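Local structure of NIPSNAP domain-containing protein (Burkholderia xenovorans, 5KAK) at residues V11-D17 and R98-L104; A23-A27 and N91-L96. The protein is of unknown function, but belongs to the NipSnap family, whose domain is classed with the dimeric alpha/beta-barrel proteins. All blocks are in the same frame, centred on the assembly; numbering follows the deposited sequence.

How the contacts relate
Contact 1 (11-17 with 98-104) joins two neighbouring antiparallel strands of the sheet, while contact 2 (23-27 with 91-96) brings the start of helix 23-42 against the turn leading from helix 82-92 into strand 96-106. Tyr16 joins the two by packing on Phe26 and Leu96. Both are largely buried and touch the second subunit, but contact 1 is the more central, its centre about 9 Å from the chain centre against about 13 Å for contact 2. Their chemistry differs: contact 1 combines a regular backbone ladder with charged and amide side chains, whereas contact 2 is apolar at its centre and has a single water bridge at its polar side.

Contact 1: residues V11-D17 and R98-L104; sequences VEERIYD and RMQNKIL
From Val11-Leu104 to Asp17-Arg98 two antiparallel strands, axes 4.7 Å apart, share backbone hydrogen bonds at every second pair; they are the first and last strands of a ferredoxin-like sheet, as in dimeric alpha/beta-barrel proteins. Glu12, Arg14, Tyr16, Met99, Asn101 and Ile103 share one face, which helix 68-80 meets at Glu12, Asn101 and Ile103. Asn101 ND2 donates to the anti side of Glu12 OE1 at 2.8 Å, nearly straight (169°), while Arg14 NH1 makes a salt bridge to it from the opposite face; a salt bridge from Arg71 NE to OE2 would help offset this buried acid's charge. Short Asn101 suits its place, as its OD1 also accepts from Gly54 N of a third subunit. A bend at chi3 (68°) lets Arg14 NE and NH2 both donate hydrogen bonds to Tyr16 OH, which lies in the guanidinium plane. On the other face a water stands between Glu13 OE1 and Lys102 NZ, which also bonds Gln58 of the second subunit. Asp17 OD2 makes a long salt bridge to Arg98 NH1 (3.5 Å), and OD1 bonds Gln58 NE2 of its own chain. Flexible Met99 makes a Met-aromatic contact, SD above the Tyr16 ring at a distance and CE 3.7 Å from Tyr16 CE1.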
ATOM      1  N   VAL E  11      20.552  -8.440  11.195  1.00 21.46           N
ATOM      2  CA  VAL E  11      20.127  -9.239  10.050  1.00 21.24           C
ATOM      3  C   VAL E  11      19.508  -8.305   9.027  1.00 25.59           C
ATOM      4  O   VAL E  11      18.617  -7.520   9.361  1.00 21.16           O
ATOM      5  CB  VAL E  11      19.122 -10.335  10.462  1.00 19.98           C
ATOM      6  CG1 VAL E  11      18.488 -10.985   9.241  1.00 18.70           C
ATOM      7  CG2 VAL E  11      19.825 -11.379  11.354  1.00 23.27           C
ATOM      8  N   GLU E  12      19.960  -8.392   7.780  1.00 18.41           N
ATOM      9  CA  GLU E  12      19.336  -7.628   6.709  1.00 17.29           C
ATOM     10  C   GLU E  12      18.392  -8.539   5.943  1.00 16.23           C
ATOM     11  O   GLU E  12      18.810  -9.592   5.451  1.00 18.30           O
ATOM     12  CB  GLU E  12      20.368  -7.035   5.752  1.00 17.39           C
ATOM     13  CG  GLU E  12      19.733  -6.173   4.655  1.00 17.49           C
ATOM     14  CD  GLU E  12      20.764  -5.607   3.673  1.00 18.63           C
ATOM     15  OE1 GLU E  12      20.400  -4.765   2.834  1.00 17.64           O
ATOM     16  OE2 GLU E  12      21.948  -5.980   3.760  1.00 20.17           O
ATOM     17  N   GLU E  13      17.128  -8.144   5.860  1.00 15.54           N
ATOM     18  CA  GLU E  13      16.161  -8.819   5.006  1.00 14.60           C
ATOM     19  C   GLU E  13      16.033  -8.023   3.715  1.00 16.62           C
ATOM     20  O   GLU E  13      15.794  -6.815   3.750  1.00 13.75           O
ATOM     21  CB  GLU E  13      14.805  -8.953   5.698  1.00 14.57           C
ATOM     22  CG  GLU E  13      13.811  -9.707   4.839  1.00 16.69           C
ATOM     23  CD  GLU E  13      12.523 -10.047   5.563  1.00 25.85           C
ATOM     24  OE1 GLU E  13      12.176  -9.382   6.567  1.00 21.29           O
ATOM     25  OE2 GLU E  13      11.853 -10.993   5.109  1.00 23.89           O
ATOM     26  N   ARG E  14      16.253  -8.683   2.577  1.00 13.76           N
ATOM     27  CA  ARG E  14      16.101  -8.048   1.280  1.00 12.61           C
ATOM     28  C   ARG E  14      14.945  -8.724   0.556  1.00 14.58           C
ATOM     29  O   ARG E  14      14.833  -9.955   0.561  1.00 12.62           O
ATOM     30  CB  ARG E  14      17.409  -8.119   0.465  1.00 12.91           C
ATOM     31  CG  ARG E  14      18.536  -7.354   1.158  1.00 13.81           C
ATOM     32  CD  ARG E  14      19.822  -7.417   0.365  1.00 14.36           C
ATOM     33  NE  ARG E  14      19.760  -6.684  -0.894  1.00 15.15           N
ATOM     34  CZ  ARG E  14      19.985  -5.372  -1.018  1.00 19.49           C
ATOM     35  NH1 ARG E  14      20.257  -4.629   0.041  1.00 18.60           N
ATOM     36  NH2 ARG E  14      19.948  -4.800  -2.214  1.00 13.72           N
ATOM     37  N   ILE E  15      14.062  -7.913  -0.006  1.00 11.35           N
ATOM     38  CA  ILE E  15      12.821  -8.383  -0.614  1.00 10.84           C
ATOM     39  C   ILE E  15      12.768  -7.804  -2.023  1.00 12.03           C
ATOM     40  O   ILE E  15      12.643  -6.582  -2.185  1.00 10.78           O
ATOM     41  CB  ILE E  15      11.594  -7.947   0.202  1.00 10.98           C
ATOM     42  CG1 ILE E  15      11.691  -8.422   1.664  1.00 11.67           C
ATOM     43  CG2 ILE E  15      10.326  -8.403  -0.480  1.00 11.59           C
ATOM     44  CD1 ILE E  15      10.666  -7.753   2.583  1.00 17.26           C
ATOM     45  N   TYR E  16      12.909  -8.659  -3.043  1.00 12.50           N
ATOM     46  CA  TYR E  16      12.860  -8.209  -4.427  1.00 15.03           C
ATOM     47  C   TYR E  16      11.586  -8.688  -5.098  1.00 11.19           C
ATOM     48  O   TYR E  16      11.259  -9.882  -5.058  1.00 11.80           O
ATOM     49  CB  TYR E  16      14.047  -8.714  -5.242  1.00 10.78           C
ATOM     50  CG  TYR E  16      15.430  -8.367  -4.759  1.00 11.17           C
ATOM     51  CD1 TYR E  16      15.662  -7.343  -3.834  1.00 10.76           C
ATOM     52  CD2 TYR E  16      16.509  -9.045  -5.272  1.00 14.66           C
ATOM     53  CE1 TYR E  16      16.951  -7.047  -3.426  1.00 11.46           C
ATOM     54  CE2 TYR E  16      17.785  -8.758  -4.881  1.00 14.27           C
ATOM     55  CZ  TYR E  16      18.009  -7.766  -3.954  1.00 17.10           C
ATOM     56  OH  TYR E  16      19.319  -7.526  -3.591  1.00 14.77           O
ATOM     57  N   ASP E  17      10.865  -7.762  -5.708  1.00  9.16           N
ATOM     58  CA  ASP E  17       9.741  -8.129  -6.551  1.00  9.00           C
ATOM     59  C   ASP E  17      10.233  -8.247  -7.987  1.00  9.74           C
ATOM     60  O   ASP E  17      10.914  -7.353  -8.483  1.00 13.98           O
ATOM     61  CB  ASP E  17       8.624  -7.107  -6.442  1.00 13.11           C
ATOM     62  CG  ASP E  17       8.068  -7.007  -5.039  1.00 14.51           C
ATOM     63  OD1 ASP E  17       7.616  -8.040  -4.508  1.00 15.83           O
ATOM     64  OD2 ASP E  17       8.112  -5.902  -4.463  1.00 14.31           O
ATOM     65  N   ARG E  98      11.190  -4.188  -8.327  1.00 12.61           N
ATOM     66  CA  ARG E  98      11.200  -3.373  -7.117  1.00 15.03           C
ATOM     67  C   ARG E  98      12.062  -4.053  -6.069  1.00 17.56           C
ATOM     68  O   ARG E  98      12.068  -5.285  -5.970  1.00 12.29           O
ATOM     69  CB  ARG E  98       9.772  -3.182  -6.601  1.00 18.94           C
ATOM     70  CG  ARG E  98       9.628  -2.426  -5.298  1.00 22.08           C
ATOM     71  CD  ARG E  98       8.155  -2.342  -4.932  1.00 22.36           C
ATOM     72  NE  ARG E  98       7.370  -1.756  -6.019  1.00 29.66           N
ATOM     73  CZ  ARG E  98       6.633  -2.451  -6.886  1.00 40.86           C
ATOM     74  NH1 ARG E  98       6.561  -3.775  -6.803  1.00 40.33           N
ATOM     75  NH2 ARG E  98       5.972  -1.819  -7.844  1.00 41.64           N
ATOM     76  N   MET E  99      12.781  -3.248  -5.286  1.00 11.59           N
ATOM     77  CA  MET E  99      13.654  -3.761  -4.244  1.00 15.80           C
ATOM     78  C   MET E  99      13.390  -2.990  -2.959  1.00 12.11           C
ATOM     79  O   MET E  99      13.207  -1.768  -2.991  1.00 12.33           O
ATOM     80  CB  MET E  99      15.128  -3.648  -4.654  1.00 14.69           C
ATOM     81  CG  MET E  99      15.428  -4.336  -5.991  1.00 14.88           C
ATOM     82  SD  MET E  99      16.985  -3.793  -6.713  1.00 18.30           S
ATOM     83  CE  MET E  99      18.100  -4.130  -5.368  1.00 18.36           C
ATOM     84  N   GLN E 100      13.360  -3.721  -1.840  1.00 12.26           N
ATOM     85  CA  GLN E 100      13.253  -3.150  -0.497  0.54 11.44           C
ATOM     86  C   GLN E 100      14.193  -3.897   0.445  1.00 15.60           C
ATOM     87  O   GLN E 100      14.493  -5.076   0.231  1.00 11.35           O
ATOM     88  CB  GLN E 100      11.799  -3.222   0.004  0.54 14.17           C
ATOM     89  CG  GLN E 100      11.623  -3.347   1.510  0.54 17.88           C
ATOM     90  CD  GLN E 100      10.167  -3.482   1.918  0.54 20.78           C
ATOM     91  OE1 GLN E 100       9.270  -3.492   1.076  0.54 22.96           O
ATOM     92  NE2 GLN E 100       9.929  -3.588   3.213  0.54 13.13           N
ATOM     93  N   ASN E 101      14.646  -3.213   1.509  1.00 13.22           N
ATOM     94  CA  ASN E 101      15.346  -3.914   2.579  1.00 12.23           C
ATOM     95  C   ASN E 101      14.921  -3.371   3.935  1.00 11.50           C
ATOM     96  O   ASN E 101      14.285  -2.321   4.050  1.00 13.50           O
ATOM     97  CB  ASN E 101      16.886  -3.909   2.433  1.00 12.09           C
ATOM     98  CG  ASN E 101      17.515  -2.510   2.329  1.00 12.58           C
ATOM     99  OD1 ASN E 101      16.854  -1.509   2.060  1.00 12.82           O
ATOM    100  ND2 ASN E 101      18.834  -2.455   2.548  1.00 13.46           N
ATOM    101  N   LYS E 102      15.188  -4.192   4.943  1.00 11.44           N
ATOM    102  CA  LYS E 102      14.932  -3.906   6.348  1.00 15.93           C
ATOM    103  C   LYS E 102      16.137  -4.345   7.150  1.00 14.52           C
ATOM    104  O   LYS E 102      16.803  -5.332   6.813  1.00 13.79           O
ATOM    105  CB  LYS E 102      13.720  -4.658   6.925  1.00 15.11           C
ATOM    106  CG  LYS E 102      12.444  -4.606   6.151  1.00 18.38           C
ATOM    107  CD  LYS E 102      11.476  -5.607   6.763  1.00 13.68           C
ATOM    108  CE  LYS E 102      10.210  -5.675   5.932  1.00 14.05           C
ATOM    109  NZ  LYS E 102       9.135  -6.482   6.564  1.00 17.42           N
ATOM    110  N   ILE E 103      16.400  -3.640   8.243  1.00 12.41           N
ATOM    111  CA  ILE E 103      17.421  -4.059   9.200  1.00 14.21           C
ATOM    112  C   ILE E 103      16.702  -4.632  10.410  1.00 12.59           C
ATOM    113  O   ILE E 103      15.892  -3.945  11.049  1.00 15.80           O
ATOM    114  CB  ILE E 103      18.376  -2.916   9.579  1.00 19.91           C
ATOM    115  CG1 ILE E 103      19.222  -2.543   8.365  1.00 19.58           C
ATOM    116  CG2 ILE E 103      19.293  -3.345  10.731  1.00 13.95           C
ATOM    117  CD1 ILE E 103      20.099  -3.695   7.835  1.00 20.34           C
ATOM    118  N   LEU E 104      16.951  -5.911  10.675  1.00 12.93           N
ATOM    119  CA  LEU E 104      16.267  -6.664  11.715  1.00 15.38           C
ATOM    120  C   LEU E 104      17.210  -6.877  12.892  1.00 13.98           C
ATOM    121  O   LEU E 104      18.409  -7.069  12.700  1.00 14.54           O
ATOM    122  CB  LEU E 104      15.802  -8.016  11.175  1.00 13.75           C
ATOM    123  CG  LEU E 104      14.886  -7.898   9.955  1.00 14.12           C
ATOM    124  CD1 LEU E 104      14.559  -9.251   9.337  1.00 17.88           C
ATOM    125  CD2 LEU E 104      13.619  -7.165  10.388  1.00 13.19           C
TER
HETATM  126  O   HOH W   1       9.563  -9.015   6.457  1.00 18.17           O

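Contact 2: residues A23-A27 and N91-L96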
ATOM      1  N   ALA E  23      10.892 -15.720 -11.034  1.00 17.69           N
ATOM      2  CA  ALA E  23      11.675 -16.302  -9.945  1.00 16.49           C
ATOM      3  C   ALA E  23      12.442 -17.546 -10.394  1.00 14.40           C
ATOM      4  O   ALA E  23      13.557 -17.780  -9.913  1.00 13.20           O
ATOM      5  CB  ALA E  23      10.781 -16.627  -8.743  1.00 16.68           C
ATOM      6  N   ARG E  24      11.894 -18.323 -11.333  1.00 17.69           N
ATOM      7  CA  ARG E  24      12.565 -19.547 -11.765  1.00 18.97           C
ATOM      8  C   ARG E  24      13.932 -19.232 -12.365  1.00 22.29           C
ATOM      9  O   ARG E  24      14.948 -19.823 -11.977  1.00 16.97           O
ATOM     10  CB  ARG E  24      11.687 -20.306 -12.768  1.00 20.43           C
ATOM     11  N   GLU E  25      13.976 -18.280 -13.298  1.00 18.51           N
ATOM     12  CA  GLU E  25      15.248 -17.878 -13.883  1.00 18.16           C
ATOM     13  C   GLU E  25      16.172 -17.260 -12.844  1.00 15.57           C
ATOM     14  O   GLU E  25      17.387 -17.510 -12.861  1.00 19.39           O
ATOM     15  CB  GLU E  25      15.026 -16.894 -15.022  1.00 20.73           C
ATOM     16  CG  GLU E  25      16.273 -16.722 -15.867  1.00 30.24           C
ATOM     17  CD  GLU E  25      16.112 -15.699 -16.962  1.00 31.57           C
ATOM     18  OE1 GLU E  25      14.988 -15.567 -17.496  1.00 29.08           O
ATOM     19  OE2 GLU E  25      17.116 -15.029 -17.288  1.00 37.75           O
ATOM     20  N   PHE E  26      15.618 -16.416 -11.963  1.00 13.71           N
ATOM     21  CA  PHE E  26      16.391 -15.812 -10.879  1.00 12.89           C
ATOM     22  C   PHE E  26      17.091 -16.892 -10.055  1.00 17.71           C
ATOM     23  O   PHE E  26      18.317 -16.855  -9.863  1.00 14.94           O
ATOM     24  CB  PHE E  26      15.455 -14.956 -10.012  1.00 14.05           C
ATOM     25  CG  PHE E  26      16.153 -14.131  -8.962  1.00 12.49           C
ATOM     26  CD1 PHE E  26      16.619 -14.718  -7.809  1.00 11.67           C
ATOM     27  CD2 PHE E  26      16.306 -12.749  -9.116  1.00 11.96           C
ATOM     28  CE1 PHE E  26      17.247 -13.971  -6.838  1.00 12.42           C
ATOM     29  CE2 PHE E  26      16.926 -11.994  -8.150  1.00 14.06           C
ATOM     30  CZ  PHE E  26      17.397 -12.596  -7.006  1.00 15.71           C
ATOM     31  N   ALA E  27      16.328 -17.895  -9.612  1.00 17.16           N
ATOM     32  CA  ALA E  27      16.893 -19.008  -8.852  1.00 16.79           C
ATOM     33  C   ALA E  27      17.935 -19.768  -9.658  1.00 18.74           C
ATOM     34  O   ALA E  27      18.982 -20.154  -9.124  1.00 18.79           O
ATOM     35  CB  ALA E  27      15.775 -19.955  -8.408  1.00 18.61           C
ATOM     36  N   ASN E  91      22.313 -10.889 -15.898  1.00 21.32           N
ATOM     37  CA  ASN E  91      21.359 -11.943 -15.586  1.00 21.29           C
ATOM     38  C   ASN E  91      20.220 -11.545 -14.669  1.00 26.03           C
ATOM     39  O   ASN E  91      19.127 -12.083 -14.824  1.00 21.13           O
ATOM     40  CB  ASN E  91      22.078 -13.132 -14.946  1.00 21.07           C
ATOM     41  CG  ASN E  91      23.134 -13.708 -15.850  1.00 25.65           C
ATOM     42  OD1 ASN E  91      22.818 -14.317 -16.876  1.00 28.22           O
ATOM     43  ND2 ASN E  91      24.393 -13.516 -15.490  1.00 24.61           N
ATOM     44  N   ILE E  92      20.445 -10.661 -13.702  1.00 22.64           N
ATOM     45  CA  ILE E  92      19.443 -10.374 -12.681  1.00 20.17           C
ATOM     46  C   ILE E  92      18.720  -9.062 -12.949  1.00 20.42           C
ATOM     47  O   ILE E  92      17.500  -8.978 -12.778  1.00 20.52           O
ATOM     48  CB  ILE E  92      20.083 -10.377 -11.278  1.00 19.63           C
ATOM     49  CG1 ILE E  92      20.666 -11.761 -10.946  1.00 19.51           C
ATOM     50  CG2 ILE E  92      19.061  -9.944 -10.226  1.00 19.41           C
ATOM     51  CD1 ILE E  92      19.704 -12.916 -11.132  1.00 19.69           C
ATOM     52  N   GLN E  93      19.468  -8.035 -13.340  1.00 15.85           N
ATOM     53  CA  GLN E  93      18.888  -6.730 -13.653  1.00 18.01           C
ATOM     54  C   GLN E  93      17.625  -6.805 -14.506  1.00 15.99           C
ATOM     55  O   GLN E  93      16.643  -6.124 -14.164  1.00 16.76           O
ATOM     56  CB  GLN E  93      19.965  -5.869 -14.331  1.00 21.43           C
ATOM     57  CG  GLN E  93      19.461  -4.544 -14.824  1.00 23.90           C
ATOM     58  CD  GLN E  93      19.125  -3.619 -13.685  1.00 27.72           C
ATOM     59  OE1 GLN E  93      19.818  -3.606 -12.671  1.00 32.28           O
ATOM     60  NE2 GLN E  93      18.051  -2.850 -13.834  1.00 21.47           N
ATOM     61  N   PRO E  94      17.563  -7.587 -15.593  1.00 17.12           N
ATOM     62  CA  PRO E  94      16.332  -7.626 -16.403  1.00 17.74           C
ATOM     63  C   PRO E  94      15.128  -8.240 -15.703  1.00 12.19           C
ATOM     64  O   PRO E  94      14.004  -8.097 -16.215  1.00 17.37           O
ATOM     65  CB  PRO E  94      16.734  -8.468 -17.617  1.00 22.91           C
ATOM     66  CG  PRO E  94      18.232  -8.422 -17.640  1.00 21.63           C
ATOM     67  CD  PRO E  94      18.643  -8.373 -16.222  1.00 18.64           C
ATOM     68  N   LEU E  95      15.310  -8.913 -14.571  1.00 12.99           N
ATOM     69  CA  LEU E  95      14.205  -9.557 -13.877  1.00 12.59           C
ATOM     70  C   LEU E  95      13.653  -8.710 -12.751  1.00 12.65           C
ATOM     71  O   LEU E  95      12.595  -9.056 -12.208  1.00 11.70           O
ATOM     72  CB  LEU E  95      14.637 -10.916 -13.310  1.00 12.66           C
ATOM     73  CG  LEU E  95      15.356 -11.899 -14.231  1.00 15.06           C
ATOM     74  CD1 LEU E  95      15.973 -13.053 -13.437  1.00 19.84           C
ATOM     75  CD2 LEU E  95      14.390 -12.441 -15.269  1.00 16.81           C
ATOM     76  N   LEU E  96      14.324  -7.608 -12.413  1.00 11.21           N
ATOM     77  CA  LEU E  96      13.961  -6.799 -11.253  1.00 11.02           C
ATOM     78  C   LEU E  96      12.856  -5.803 -11.583  1.00 11.60           C
ATOM     79  O   LEU E  96      12.813  -5.231 -12.678  1.00 13.18           O
ATOM     80  CB  LEU E  96      15.188  -6.047 -10.743  1.00 14.07           C
ATOM     81  CG  LEU E  96      16.354  -6.930 -10.319  1.00 19.29           C
ATOM     82  CD1 LEU E  96      17.584  -6.083  -9.999  1.00 24.12           C
ATOM     83  CD2 LEU E  96      15.932  -7.732  -9.113  1.00 20.21           C
TER
HETATM   84  O   HOH W   2      17.721 -12.307 -16.988  1.00 31.79           O
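Phe26 and Ile92 meet at about a right angle, the isoleucine presenting two methyl groups to one side of the phenyl ring. Ile92 CD1 lies over a face of the ring, 4.0 Å from Phe26 CD2, while the other branch makes the tighter approach, Ile92 CG2 to Phe26 CE2 at 3.6 Å. A beta-branched residue suits this place because it can set both methyl groups against one ring. With CG anti to the backbone N (chi1 -172°), Phe26 carries its ring across to the opposing segment, and a broad flat group there offers both face and edge to apolar neighbours. Leu96 comes from another direction: its CD2 is at the ring edge, near the plane, 4.5 Å from Phe26 CE2.

Leu95 fits against the base of the aromatic side chain. Its CD1 lies 3.7 Å from Phe26 N and 4.0 Å from Phe26 CB, so one methyl touches the helix backbone as well as the side chain. This is the helix-bearing side of the ferredoxin-like fold, where the first turn of helix 23-42 rests against the end of helix 82-92 and the 3-10 turn after it, through Ile92 and Leu95. That turn, tightened by the bond from Leu95 N to Ile92 O, is consistent with both residues reaching Phe26. Phe26 also stacks on Phe30 and touches Tyr16 and Leu18 of strand 10-18, while Met107 of the second subunit packs on it.

The Leu95 and Glu25 side chains cross at about a right angle, and Leu95 CD2 comes to 3.9 Å from Glu25 OE1; a forked leucine can thus serve helix backbone and carboxylate at once. Glu25, long and extended, carries its charge to the partly exposed border of the apolar patch. Its OE2 is hydrogen-bonded to His29 NE2 and also accepts from a water, which donates its second proton to Asn91 O at 2.6 Å.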